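PDB 4O7H: glutathione S-transferase from Rhodospirillum rubrum F11, which probably catalyses the conjugation of glutathione to electrophilic substrates, as glutathione transferases do. Local coordinates for residues R3-G8 against E39-M44; K15-L20 against L25-V30; L59-G64 against C68-E73; R151-G156 against Y161-A166. All coordinates share one frame; numbering follows the deposited sequence.

In the fold
Contacts 1, 2 and 3 all reach the mixed sheet of the thioredoxin-like N-terminal domain, whereas contact 4 belongs to the all-helical C-terminal domain. Contact 2 is nested in the chain loop closed by contact 1, and Leu4 O accepts from Val30 N at 2.8 Å. Contacts 2 and 3 have centres about 12 Å apart and share the leucine packing of Leu20, Leu25 and Leu71. Contact 4 meets both across the domain interface: Lys15 NZ lies 2.7 Å from Thr165 OG1, and Cys68 O 3.0 Å from Tyr161 OH. By analogy with relatives, Asp63 and Gly64 of contact 3 probably lie at the glutathione pocket.

Contact 1: R3-G8 against E39-M44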
loop_
_atom_site.group_PDB
_atom_site.type_symbol
_atom_site.label_atom_id
_atom_site.label_comp_id
_atom_site.label_asym_id
_atom_site.label_seq_id
_atom_site.Cartn_x
_atom_site.Cartn_y
_atom_site.Cartn_z
ATOM N N ARG A 3 -13.822 -1.363 -18.646
ATOM C CA ARG A 3 -13.305 0.010 -18.668
ATOM C C ARG A 3 -12.381 0.254 -17.493
ATOM O O ARG A 3 -12.583 -0.314 -16.391
ATOM C CB ARG A 3 -14.461 0.978 -18.592
ATOM C CG ARG A 3 -14.187 2.401 -18.281
ATOM C CD ARG A 3 -15.609 2.951 -17.988
ATOM N NE ARG A 3 -16.301 3.027 -19.279
ATOM C CZ ARG A 3 -17.161 3.965 -19.590
ATOM N NH1 ARG A 3 -17.520 4.828 -18.665
ATOM N NH2 ARG A 3 -17.635 4.044 -20.819
ATOM N N LEU A 4 -11.372 1.062 -17.744
ATOM C CA LEU A 4 -10.456 1.495 -16.687
ATOM C C LEU A 4 -10.452 3.017 -16.592
ATOM O O LEU A 4 -10.104 3.745 -17.555
ATOM C CB LEU A 4 -9.028 0.979 -16.979
ATOM C CG LEU A 4 -8.061 1.323 -15.861
ATOM C CD1 LEU A 4 -8.341 0.431 -14.672
ATOM C CD2 LEU A 4 -6.622 1.267 -16.323
ATOM N N TYR A 5 -10.852 3.521 -15.442
ATOM C CA TYR A 5 -10.681 4.913 -15.109
ATOM C C TYR A 5 -9.247 5.143 -14.693
ATOM O O TYR A 5 -8.722 4.475 -13.749
ATOM C CB TYR A 5 -11.665 5.364 -14.011
ATOM C CG TYR A 5 -13.113 5.395 -14.452
ATOM C CD1 TYR A 5 -13.906 4.255 -14.384
ATOM C CD2 TYR A 5 -13.657 6.543 -14.991
ATOM C CE1 TYR A 5 -15.214 4.257 -14.811
ATOM C CE2 TYR A 5 -14.956 6.560 -15.434
ATOM C CZ TYR A 5 -15.720 5.426 -15.358
ATOM O OH TYR A 5 -17.061 5.433 -15.788
ATOM N N HIS A 6 -8.590 6.091 -15.350
ATOM C CA HIS A 6 -7.164 6.283 -15.128
ATOM C C HIS A 6 -6.773 7.757 -15.327
ATOM O O HIS A 6 -7.575 8.580 -15.806
ATOM C CB HIS A 6 -6.350 5.400 -16.090
ATOM C CG HIS A 6 -6.171 5.992 -17.452
ATOM N ND1 HIS A 6 -4.982 6.555 -17.855
ATOM C CD2 HIS A 6 -7.019 6.094 -18.499
ATOM C CE1 HIS A 6 -5.118 7.027 -19.081
ATOM N NE2 HIS A 6 -6.341 6.750 -19.503
ATOM N N HIS A 7 -5.537 8.065 -15.029
ATOM C CA HIS A 7 -4.903 9.250 -15.561
ATOM C C HIS A 7 -3.436 9.004 -15.683
ATOM O O HIS A 7 -2.873 8.148 -14.993
ATOM C CB HIS A 7 -5.256 10.537 -14.830
ATOM C CG HIS A 7 -4.812 10.632 -13.428
ATOM N ND1 HIS A 7 -3.495 10.812 -13.066
ATOM C CD2 HIS A 7 -5.524 10.697 -12.274
ATOM C CE1 HIS A 7 -3.402 10.934 -11.751
ATOM N NE2 HIS A 7 -4.623 10.878 -11.245
ATOM N N GLY A 8 -2.806 9.733 -16.583
ATOM C CA GLY A 8 -1.408 9.491 -16.900
ATOM C C GLY A 8 -0.442 9.754 -15.776
ATOM O O GLY A 8 0.685 9.243 -15.820
ATOM N N GLU A 39 -18.713 14.451 -8.314
ATOM C CA GLU A 39 -19.483 13.700 -7.345
ATOM C C GLU A 39 -19.853 12.336 -7.891
ATOM O O GLU A 39 -20.001 11.420 -7.119
ATOM C CB GLU A 39 -20.762 14.453 -6.902
ATOM C CG GLU A 39 -20.497 15.756 -6.158
ATOM C CD GLU A 39 -20.323 15.618 -4.644
ATOM O OE1 GLU A 39 -20.113 14.504 -4.116
ATOM O OE2 GLU A 39 -20.415 16.668 -3.955
ATOM N N SER A 40 -20.044 12.195 -9.193
ATOM C CA SER A 40 -20.407 10.891 -9.755
ATOM C C SER A 40 -19.213 9.897 -9.606
ATOM O O SER A 40 -19.403 8.705 -9.352
ATOM C CB SER A 40 -20.850 10.997 -11.199
ATOM O OG SER A 40 -22.103 11.691 -11.271
ATOM N N PHE A 41 -18.013 10.408 -9.784
ATOM C CA PHE A 41 -16.814 9.553 -9.639
ATOM C C PHE A 41 -16.639 9.143 -8.184
ATOM O O PHE A 41 -16.392 7.978 -7.902
ATOM C CB PHE A 41 -15.557 10.235 -10.184
ATOM C CG PHE A 41 -14.335 9.372 -10.121
ATOM C CD1 PHE A 41 -14.056 8.493 -11.113
ATOM C CD2 PHE A 41 -13.468 9.448 -9.047
ATOM C CE1 PHE A 41 -12.954 7.666 -11.034
ATOM C CE2 PHE A 41 -12.338 8.639 -8.988
ATOM C CZ PHE A 41 -12.129 7.718 -9.942
ATOM N N LEU A 42 -16.823 10.093 -7.269
ATOM C CA LEU A 42 -16.758 9.827 -5.848
ATOM C C LEU A 42 -17.795 8.822 -5.420
ATOM O O LEU A 42 -17.559 8.000 -4.540
ATOM C CB LEU A 42 -16.988 11.124 -5.039
ATOM C CG LEU A 42 -15.779 11.993 -4.818
ATOM C CD1 LEU A 42 -16.203 13.274 -4.096
ATOM C CD2 LEU A 42 -14.717 11.256 -4.008
ATOM N N ALA A 43 -18.994 8.881 -6.031
ATOM C CA ALA A 43 -20.014 7.909 -5.725
ATOM C C ALA A 43 -19.557 6.508 -6.069
ATOM O O ALA A 43 -19.876 5.579 -5.373
ATOM C CB ALA A 43 -21.336 8.218 -6.452
ATOM N N MET A 44 -18.814 6.368 -7.160
ATOM C CA MET A 44 -18.301 5.068 -7.574
ATOM C C MET A 44 -17.101 4.597 -6.714
ATOM O O MET A 44 -17.021 3.413 -6.342
ATOM C CB MET A 44 -17.873 5.166 -9.037
ATOM C CG MET A 44 -17.210 3.927 -9.564
ATOM S SD MET A 44 -16.741 4.069 -11.287
ATOM C CE MET A 44 -15.553 5.341 -11.213
#
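Tyr5 projects from strand 3-6 into the side chains of Phe41 and Met44 on helix 39-44. With its CG anti to the carbonyl carbon (chi1 -68°), the ring is carried out toward the helix. At the root of the side chain, Tyr5 CB lies 4.0 Å from Phe41 CE1, in the plane of the phenyl ring and at its edge. That edge is turned toward the Tyr5 face in an offset edge-to-face pair, with centroids 5.9 Å apart. Farther out, Tyr5 CD1 is met by Met44 CE at 3.7 Å. This methyl lies over one face of the phenol, 17° off the ring normal, and forms a CH-pi contact. Met44 SD follows obliquely, 3.8 Å from Tyr5 CE1, completing a Met-aromatic contact. At the tip, Tyr5 OH accepts a 3.0 Å hydrogen bond from Arg3 NH1, lying in the guanidinium plane; Arg3 also forms a salt bridge with Glu28. Replacing Tyr5 by alanine is likely to leave Met44 CE without its aromatic face and Arg3 NH1 without this acceptor. Strands 28-31 and 52-54 flank the site: Tyr5 also touches Val30 and Val54, while Phe41 and Met44 rest on Val52, tying helix 39-44 to the sheet.

Contact 2: K15-L20 against L25-V30; sequences KVRVAL and LDYEAV
Tyr27 OH accepts a nearly straight hydrogen bond from Arg17 NE, 2.9 Å long with an N-H...O angle of 178°. It ties helix 11-22 to the loop that leads into strand 28-31, within the beta-alpha-beta unit that opens the thioredoxin-like domain (strand 3-6, helix 11-22, strand 28-31). The hydroxyl lies at the guanidinium edge, in its plane, while the phenol ring stands almost perpendicular to that plane. A bend at chi3 (77°) turns the end of Arg17 across the tyrosine. One guanidinium face is met by Ala29 CB, which comes 4.0 Å from Arg17 NH2. The charge itself has another mate, since Arg17 NH1 forms a salt bridge with Glu206.

Nearer the helix end, Leu20 packs over a face of Tyr27, with Leu20 CD1 3.8 Å from the ring centroid in a CH-pi contact. The ring is therefore fixed by an apolar contact on its face and a polar bond at its tip. The other leucine branch serves the turn that leaves the helix: Leu20 CD2 touches Leu25 CD1 at 3.9 Å, and Leu71 of helix 64-74 packs against both residues. The chain is also fastened here through the backbone, where Leu25 N donates to Leu20 O at 2.9 Å.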
loop_
_atom_site.group_PDB
_atom_site.type_symbol
_atom_site.label_atom_id
_atom_site.label_comp_id
_atom_site.label_asym_id
_atom_site.label_seq_id
_atom_site.Cartn_x
_atom_site.Cartn_y
_atom_site.Cartn_z
ATOM N N LYS A 15 0.263 1.003 -13.869
ATOM C CA LYS A 15 0.462 -0.418 -13.598
ATOM C C LYS A 15 -0.696 -1.285 -14.048
ATOM O O LYS A 15 -0.514 -2.335 -14.657
ATOM C CB LYS A 15 0.797 -0.685 -12.126
ATOM C CG LYS A 15 0.535 -2.148 -11.761
ATOM C CD LYS A 15 1.216 -2.558 -10.524
ATOM C CE LYS A 15 0.712 -1.837 -9.344
ATOM N NZ LYS A 15 1.435 -2.411 -8.183
ATOM N N VAL A 16 -1.928 -0.871 -13.756
ATOM C CA VAL A 16 -3.077 -1.646 -14.164
ATOM C C VAL A 16 -3.215 -1.707 -15.700
ATOM O O VAL A 16 -3.500 -2.758 -16.258
ATOM C CB VAL A 16 -4.352 -1.138 -13.469
ATOM C CG1 VAL A 16 -5.579 -1.880 -13.982
ATOM C CG2 VAL A 16 -4.299 -1.370 -11.944
ATOM N N ARG A 17 -2.933 -0.608 -16.385
ATOM C CA ARG A 17 -2.965 -0.604 -17.807
ATOM C C ARG A 17 -1.968 -1.636 -18.379
ATOM O O ARG A 17 -2.293 -2.380 -19.303
ATOM C CB ARG A 17 -2.619 0.764 -18.415
ATOM C CG ARG A 17 -3.632 1.845 -18.119
ATOM C CD ARG A 17 -3.291 3.084 -18.903
ATOM N NE ARG A 17 -3.699 2.920 -20.307
ATOM C CZ ARG A 17 -3.530 3.885 -21.219
ATOM N NH1 ARG A 17 -2.929 5.015 -20.883
ATOM N NH2 ARG A 17 -4.014 3.733 -22.451
ATOM N N VAL A 18 -0.750 -1.622 -17.870
ATOM C CA VAL A 18 0.262 -2.604 -18.297
ATOM C C VAL A 18 -0.197 -4.023 -17.992
ATOM O O VAL A 18 -0.074 -4.943 -18.853
ATOM C CB VAL A 18 1.643 -2.277 -17.725
ATOM C CG1 VAL A 18 2.648 -3.400 -18.077
ATOM C CG2 VAL A 18 2.123 -0.896 -18.172
ATOM N N ALA A 19 -0.757 -4.238 -16.803
ATOM C CA ALA A 19 -1.240 -5.572 -16.402
ATOM C C ALA A 19 -2.363 -6.086 -17.321
ATOM O O ALA A 19 -2.363 -7.232 -17.741
ATOM C CB ALA A 19 -1.704 -5.534 -14.951
ATOM N N LEU A 20 -3.339 -5.231 -17.630
ATOM C CA LEU A 20 -4.432 -5.606 -18.477
ATOM C C LEU A 20 -3.884 -6.080 -19.849
ATOM O O LEU A 20 -4.318 -7.106 -20.397
ATOM C CB LEU A 20 -5.349 -4.393 -18.652
ATOM C CG LEU A 20 -6.266 -4.117 -17.446
ATOM C CD1 LEU A 20 -6.855 -2.717 -17.600
ATOM C CD2 LEU A 20 -7.357 -5.168 -17.292
ATOM N N LEU A 25 -6.218 -8.536 -22.036
ATOM C CA LEU A 25 -7.567 -8.138 -21.716
ATOM C C LEU A 25 -7.881 -6.832 -22.359
ATOM O O LEU A 25 -7.237 -5.810 -22.077
ATOM C CB LEU A 25 -7.755 -8.051 -20.188
ATOM C CG LEU A 25 -7.435 -9.316 -19.433
ATOM C CD1 LEU A 25 -7.484 -9.049 -17.944
ATOM C CD2 LEU A 25 -8.494 -10.369 -19.801
ATOM N N ASP A 26 -8.900 -6.812 -23.198
ATOM C CA ASP A 26 -9.286 -5.586 -23.838
ATOM C C ASP A 26 -9.994 -4.661 -22.812
ATOM O O ASP A 26 -10.668 -5.132 -21.927
ATOM C CB ASP A 26 -10.248 -5.892 -24.979
ATOM C CG ASP A 26 -9.601 -6.734 -26.080
ATOM O OD1 ASP A 26 -8.394 -6.559 -26.351
ATOM O OD2 ASP A 26 -10.318 -7.571 -26.664
ATOM N N TYR A 27 -9.828 -3.374 -22.978
ATOM C CA TYR A 27 -10.497 -2.405 -22.146
ATOM C C TYR A 27 -10.560 -1.044 -22.801
ATOM O O TYR A 27 -9.721 -0.681 -23.635
ATOM C CB TYR A 27 -9.830 -2.285 -20.748
ATOM C CG TYR A 27 -8.509 -1.603 -20.820
ATOM C CD1 TYR A 27 -7.366 -2.287 -21.268
ATOM C CD2 TYR A 27 -8.364 -0.237 -20.503
ATOM C CE1 TYR A 27 -6.145 -1.643 -21.336
ATOM C CE2 TYR A 27 -7.152 0.407 -20.585
ATOM C CZ TYR A 27 -6.038 -0.281 -21.007
ATOM O OH TYR A 27 -4.863 0.384 -21.089
ATOM N N GLU A 28 -11.543 -0.256 -22.369
ATOM C CA GLU A 28 -11.653 1.133 -22.742
ATOM C C GLU A 28 -11.015 2.028 -21.685
ATOM O O GLU A 28 -11.394 1.964 -20.492
ATOM C CB GLU A 28 -13.124 1.538 -22.888
ATOM C CG GLU A 28 -13.319 3.004 -23.232
ATOM C CD GLU A 28 -14.805 3.393 -23.341
ATOM O OE1 GLU A 28 -15.710 2.564 -23.027
ATOM O OE2 GLU A 28 -15.048 4.560 -23.714
ATOM N N ALA A 29 -10.041 2.812 -22.081
ATOM C CA ALA A 29 -9.370 3.725 -21.157
ATOM C C ALA A 29 -10.149 4.994 -21.036
ATOM O O ALA A 29 -10.414 5.666 -22.066
ATOM C CB ALA A 29 -7.956 4.061 -21.596
ATOM N N VAL A 30 -10.517 5.349 -19.799
ATOM C CA VAL A 30 -11.294 6.556 -19.544
ATOM C C VAL A 30 -10.568 7.468 -18.564
ATOM O O VAL A 30 -10.270 7.075 -17.437
ATOM C CB VAL A 30 -12.668 6.200 -18.977
ATOM C CG1 VAL A 30 -13.503 7.464 -18.731
ATOM C CG2 VAL A 30 -13.382 5.242 -19.915
#

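Contact 3: L59-G64 against C68-E73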
loop_
_atom_site.group_PDB
_atom_site.type_symbol
_atom_site.label_atom_id
_atom_site.label_comp_id
_atom_site.label_asym_id
_atom_site.label_seq_id
_atom_site.Cartn_x
_atom_site.Cartn_y
_atom_site.Cartn_z
ATOM N N LEU A 59 -19.371 -4.867 -12.394
ATOM C CA LEU A 59 -18.568 -5.136 -11.191
ATOM C C LEU A 59 -17.441 -4.114 -11.181
ATOM O O LEU A 59 -16.723 -4.003 -12.144
ATOM C CB LEU A 59 -18.026 -6.566 -11.173
ATOM C CG LEU A 59 -17.159 -6.873 -9.961
ATOM C CD1 LEU A 59 -17.956 -6.890 -8.652
ATOM C CD2 LEU A 59 -16.413 -8.180 -10.169
ATOM N N THR A 60 -17.303 -3.403 -10.075
ATOM C CA THR A 60 -16.394 -2.276 -9.925
ATOM C C THR A 60 -15.330 -2.602 -8.884
ATOM O O THR A 60 -15.665 -2.890 -7.714
ATOM C CB THR A 60 -17.175 -1.061 -9.461
ATOM O OG1 THR A 60 -18.151 -0.739 -10.452
ATOM C CG2 THR A 60 -16.287 0.128 -9.294
ATOM N N ILE A 61 -14.063 -2.618 -9.319
ATOM C CA ILE A 61 -12.933 -2.948 -8.470
ATOM C C ILE A 61 -12.069 -1.705 -8.330
ATOM O O ILE A 61 -11.654 -1.084 -9.324
ATOM C CB ILE A 61 -12.096 -4.107 -9.067
ATOM C CG1 ILE A 61 -13.005 -5.263 -9.582
ATOM C CG2 ILE A 61 -11.028 -4.561 -8.092
ATOM C CD1 ILE A 61 -13.818 -5.963 -8.537
ATOM N N THR A 62 -11.827 -1.327 -7.075
ATOM C CA THR A 62 -11.152 -0.072 -6.738
ATOM C C THR A 62 -9.850 -0.410 -5.984
ATOM O O THR A 62 -9.828 -1.372 -5.205
ATOM C CB THR A 62 -12.111 0.713 -5.830
ATOM O OG1 THR A 62 -13.313 1.056 -6.559
ATOM C CG2 THR A 62 -11.487 1.868 -5.281
ATOM N N ASP A 63 -8.812 0.383 -6.191
ATOM C CA ASP A 63 -7.490 0.278 -5.589
ATOM C C ASP A 63 -6.602 -0.569 -6.489
ATOM O O ASP A 63 -6.986 -1.657 -6.917
ATOM C CB ASP A 63 -7.427 -0.344 -4.172
ATOM C CG ASP A 63 -6.002 -0.528 -3.705
ATOM O OD1 ASP A 63 -5.325 0.480 -3.465
ATOM O OD2 ASP A 63 -5.566 -1.675 -3.550
ATOM N N GLY A 64 -5.415 -0.051 -6.793
ATOM C CA GLY A 64 -4.478 -0.760 -7.669
ATOM C C GLY A 64 -4.188 -2.187 -7.216
ATOM O O GLY A 64 -4.155 -3.119 -8.033
ATOM N N CYS A 68 -5.145 -5.620 -9.128
ATOM C CA CYS A 68 -4.119 -6.595 -9.517
ATOM C C CYS A 68 -4.383 -7.977 -8.965
ATOM O O CYS A 68 -4.273 -8.990 -9.699
ATOM C CB CYS A 68 -2.747 -6.079 -9.147
ATOM S SG CYS A 68 -2.202 -4.697 -10.203
ATOM N N GLU A 69 -4.815 -8.058 -7.714
ATOM C CA GLU A 69 -5.090 -9.369 -7.133
ATOM C C GLU A 69 -6.353 -9.956 -7.765
ATOM O O GLU A 69 -6.396 -11.156 -8.053
ATOM C CB GLU A 69 -5.254 -9.266 -5.635
ATOM C CG GLU A 69 -4.007 -8.821 -4.902
ATOM C CD GLU A 69 -2.923 -9.878 -4.895
ATOM O OE1 GLU A 69 -3.222 -11.076 -5.030
ATOM O OE2 GLU A 69 -1.772 -9.457 -4.758
ATOM N N TYR A 70 -7.349 -9.111 -8.040
ATOM C CA TYR A 70 -8.570 -9.528 -8.720
ATOM C C TYR A 70 -8.207 -10.056 -10.099
ATOM O O TYR A 70 -8.714 -11.124 -10.518
ATOM C CB TYR A 70 -9.508 -8.335 -8.858
ATOM C CG TYR A 70 -10.661 -8.571 -9.800
ATOM C CD1 TYR A 70 -11.828 -9.196 -9.367
ATOM C CD2 TYR A 70 -10.580 -8.155 -11.122
ATOM C CE1 TYR A 70 -12.916 -9.402 -10.252
ATOM C CE2 TYR A 70 -11.664 -8.375 -11.998
ATOM C CZ TYR A 70 -12.789 -9.001 -11.567
ATOM O OH TYR A 70 -13.865 -9.230 -12.460
ATOM N N LEU A 71 -7.365 -9.357 -10.840
ATOM C CA LEU A 71 -7.001 -9.838 -12.202
ATOM C C LEU A 71 -6.351 -11.221 -12.155
ATOM O O LEU A 71 -6.619 -12.067 -13.029
ATOM C CB LEU A 71 -6.136 -8.856 -12.974
ATOM C CG LEU A 71 -6.749 -7.510 -13.312
ATOM C CD1 LEU A 71 -5.683 -6.632 -13.939
ATOM C CD2 LEU A 71 -8.008 -7.668 -14.200
ATOM N N GLU A 72 -5.522 -11.473 -11.142
ATOM C CA GLU A 72 -4.836 -12.753 -11.065
ATOM C C GLU A 72 -5.832 -13.855 -10.677
ATOM O O GLU A 72 -5.671 -15.021 -11.077
ATOM C CB GLU A 72 -3.649 -12.660 -10.089
ATOM C CG GLU A 72 -2.744 -13.886 -10.051
ATOM C CD GLU A 72 -1.693 -13.940 -11.141
ATOM O OE1 GLU A 72 -1.664 -13.084 -12.062
ATOM O OE2 GLU A 72 -0.844 -14.898 -11.032
ATOM N N GLU A 73 -6.863 -13.512 -9.934
ATOM C CA GLU A 73 -7.891 -14.481 -9.503
ATOM C C GLU A 73 -8.813 -14.837 -10.655
ATOM O O GLU A 73 -9.188 -16.023 -10.834
ATOM C CB GLU A 73 -8.709 -13.926 -8.330
ATOM C CG GLU A 73 -7.934 -13.910 -7.024
ATOM C CD GLU A 73 -8.620 -13.148 -5.907
ATOM O OE1 GLU A 73 -9.823 -12.847 -6.014
ATOM O OE2 GLU A 73 -7.913 -12.917 -4.902
#
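The phenol ring of Tyr70 presents one face to Ile61, and Leu59 approaches it obliquely near the hydroxyl. Ile61 CG1 sits over the middle of the ring, 3.9 Å from its centroid and only 4° off the normal, in a CH-pi contact. From there the isoleucine runs on toward one side of the same face, and its CD1 comes 3.9 Å from Tyr70 CD1. The other branch, Ile61 CG2, reaches Tyr70 CB at 4.1 Å, so the strand residue follows the tyrosine from its root to its ring. Leu59 runs head-on against the tyrosine, reaching the hydroxyl end from the side on which Ile61 lies, its CD2 3.7 Å from Tyr70 CE1 and 3.6 Å from Tyr70 OH. Tyr70 reaches the strand because its chi1 of 167° swings CG away from the backbone N, and the ring points out from the helix toward Ile61. Its hydroxyl is hydrogen-bonded to Glu55, beyond both segments. A serine in place of Tyr70 would probably open a gap over Ile61 and leave Glu55 without this partner.

Where the strand passes into the helix, Cys68 N donates to Gly64 O at 2.9 Å, a bond of the first helical turn. Asp63 occupies the N-cap position: its OD2 accepts from Ala66 N, while OD1 forms a salt bridge with Arg100 of the second subunit. Ala86 and Ala89 of that subunit pack on Leu59 and Ile61, so the contact is part of the dimer interface. The strand-to-helix junction is that of the GST thioredoxin-like domain, where the corresponding residues of relatives commonly hold the gamma-glutamyl end of glutathione; Asp63 and Gly64 may do likewise.

Contact 4: R151-G156 against Y161-A166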
loop_
_atom_site.group_PDB
_atom_site.type_symbol
_atom_site.label_atom_id
_atom_site.label_comp_id
_atom_site.label_asym_id
_atom_site.label_seq_id
_atom_site.Cartn_x
_atom_site.Cartn_y
_atom_site.Cartn_z
ATOM N N ARG A 151 19.069 -12.123 -11.179
ATOM C CA ARG A 151 17.811 -12.735 -11.555
ATOM C C ARG A 151 17.432 -12.348 -12.963
ATOM O O ARG A 151 17.914 -11.356 -13.470
ATOM C CB ARG A 151 16.732 -12.204 -10.604
ATOM C CG ARG A 151 16.935 -12.500 -9.153
ATOM C CD ARG A 151 15.950 -11.709 -8.314
ATOM N NE ARG A 151 16.076 -12.024 -6.899
ATOM C CZ ARG A 151 15.244 -11.626 -5.949
ATOM N NH1 ARG A 151 15.473 -11.950 -4.692
ATOM N NH2 ARG A 151 14.157 -10.932 -6.243
ATOM N N ARG A 152 16.555 -13.119 -13.578
ATOM C CA ARG A 152 16.107 -12.858 -14.919
ATOM C C ARG A 152 15.261 -11.575 -14.950
ATOM O O ARG A 152 15.430 -10.726 -15.818
ATOM C CB ARG A 152 15.297 -14.052 -15.390
ATOM C CG ARG A 152 14.893 -14.019 -16.831
ATOM C CD ARG A 152 14.001 -15.221 -17.092
ATOM N NE ARG A 152 13.751 -15.443 -18.503
ATOM C CZ ARG A 152 14.720 -15.538 -19.399
ATOM N NH1 ARG A 152 15.980 -15.388 -19.008
ATOM N NH2 ARG A 152 14.441 -15.752 -20.670
ATOM N N TRP A 153 14.367 -11.466 -13.981
ATOM C CA TRP A 153 13.466 -10.323 -13.841
ATOM C C TRP A 153 13.517 -9.943 -12.352
ATOM O O TRP A 153 14.137 -10.623 -11.538
ATOM C CB TRP A 153 12.051 -10.697 -14.275
ATOM C CG TRP A 153 11.910 -10.956 -15.725
ATOM C CD1 TRP A 153 11.847 -12.187 -16.337
ATOM C CD2 TRP A 153 11.794 -9.992 -16.771
ATOM N NE1 TRP A 153 11.722 -12.031 -17.699
ATOM C CE2 TRP A 153 11.676 -10.704 -17.993
ATOM C CE3 TRP A 153 11.811 -8.599 -16.807
ATOM C CZ2 TRP A 153 11.550 -10.059 -19.234
ATOM C CZ3 TRP A 153 11.692 -7.968 -18.021
ATOM C CH2 TRP A 153 11.581 -8.698 -19.224
ATOM N N LEU A 154 12.856 -8.862 -11.922
ATOM C CA LEU A 154 13.149 -8.353 -10.554
ATOM C C LEU A 154 12.831 -9.329 -9.423
ATOM O O LEU A 154 13.518 -9.348 -8.417
ATOM C CB LEU A 154 12.361 -7.089 -10.212
ATOM C CG LEU A 154 12.721 -5.798 -10.898
ATOM C CD1 LEU A 154 11.864 -4.685 -10.277
ATOM C CD2 LEU A 154 14.189 -5.492 -10.688
ATOM N N ALA A 155 11.796 -10.138 -9.602
ATOM C CA ALA A 155 11.339 -11.069 -8.571
ATOM C C ALA A 155 11.717 -12.494 -8.838
ATOM O O ALA A 155 11.352 -13.380 -8.040
ATOM C CB ALA A 155 9.827 -10.976 -8.384
ATOM N N GLY A 156 12.417 -12.749 -9.930
ATOM C CA GLY A 156 12.846 -14.112 -10.303
ATOM C C GLY A 156 12.748 -14.414 -11.784
ATOM O O GLY A 156 13.110 -13.604 -12.627
ATOM N N TYR A 161 4.295 -8.555 -11.432
ATOM C CA TYR A 161 3.842 -7.247 -10.969
ATOM C C TYR A 161 5.042 -6.467 -10.395
ATOM O O TYR A 161 5.028 -5.250 -10.325
ATOM C CB TYR A 161 2.776 -7.388 -9.899
ATOM C CG TYR A 161 1.420 -7.716 -10.445
ATOM C CD1 TYR A 161 0.833 -6.892 -11.385
ATOM C CD2 TYR A 161 0.709 -8.794 -10.011
ATOM C CE1 TYR A 161 -0.414 -7.165 -11.856
ATOM C CE2 TYR A 161 -0.551 -9.052 -10.481
ATOM C CZ TYR A 161 -1.082 -8.258 -11.440
ATOM O OH TYR A 161 -2.336 -8.544 -11.904
ATOM N N ALA A 162 6.094 -7.128 -9.937
ATOM C CA ALA A 162 7.244 -6.363 -9.457
ATOM C C ALA A 162 7.869 -5.521 -10.516
ATOM O O ALA A 162 8.172 -4.308 -10.310
ATOM C CB ALA A 162 8.285 -7.310 -8.865
ATOM N N ASP A 163 8.149 -6.128 -11.666
ATOM C CA ASP A 163 8.721 -5.379 -12.787
ATOM C C ASP A 163 7.758 -4.292 -13.270
ATOM O O ASP A 163 8.157 -3.147 -13.540
ATOM C CB ASP A 163 8.983 -6.315 -13.965
ATOM C CG ASP A 163 9.867 -7.473 -13.602
ATOM O OD1 ASP A 163 11.117 -7.312 -13.686
ATOM O OD2 ASP A 163 9.299 -8.544 -13.229
ATOM N N ILE A 164 6.467 -4.636 -13.312
ATOM C CA ILE A 164 5.490 -3.673 -13.825
ATOM C C ILE A 164 5.426 -2.443 -12.911
ATOM O O ILE A 164 5.473 -1.297 -13.361
ATOM C CB ILE A 164 4.137 -4.301 -13.965
ATOM C CG1 ILE A 164 4.167 -5.393 -15.065
ATOM C CG2 ILE A 164 3.117 -3.266 -14.393
ATOM C CD1 ILE A 164 2.923 -6.224 -15.049
ATOM N N THR A 165 5.357 -2.685 -11.610
ATOM C CA THR A 165 5.248 -1.611 -10.622
ATOM C C THR A 165 6.494 -0.693 -10.688
ATOM O O THR A 165 6.370 0.520 -10.824
ATOM C CB THR A 165 5.047 -2.188 -9.204
ATOM O OG1 THR A 165 3.897 -3.069 -9.200
ATOM C CG2 THR A 165 4.845 -1.046 -8.198
ATOM N N ALA A 166 7.677 -1.299 -10.623
ATOM C CA ALA A 166 8.917 -0.542 -10.646
ATOM C C ALA A 166 9.041 0.293 -11.960
ATOM O O ALA A 166 9.382 1.505 -11.925
ATOM C CB ALA A 166 10.124 -1.473 -10.508
HETATM O O HOH W 1 9.677 -10.572 -11.664
#
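Asp163 turns its carboxylate to the backbone of Leu154 by setting CG beside its own backbone N (chi1 -56°), while chi2 of -87° brings OD1 round to the amide. Leu154 N donates to Asp163 OD1 over 2.9 Å, approaching on the syn side but 25° out of the carboxylate plane. The same oxygen lies at the edge of the Trp153 indole, 3.4 Å from Trp153 CE3, and also accepts from the indole nitrogen of Trp190 on helix 185-195. The second oxygen is gripped as well: a water donates to Asp163 OD2 at 2.6 Å and accepts from Ala155 N at 3.0 Å. These bonds hold the carboxylate against the type I turn Trp153-Gly156. Beside them, Leu154 CD1 reaches Ala166 CB at 3.7 Å, and Ala155 CB meets Ala162 CB at 4.0 Å, packing the turn on the first helical turns. Within the loop, Arg151 NH2 donates to Leu154 O at 2.8 Å and also forms a salt bridge with Glu90 of helix 85-119.

Asp163 OD2 also accepts from Thr160 N, and Thr160 OG1 binds Ala162 N. This reciprocal pairing at the start of helix 161-175 is consistent with the N-capping box known from the GST C-terminal domain.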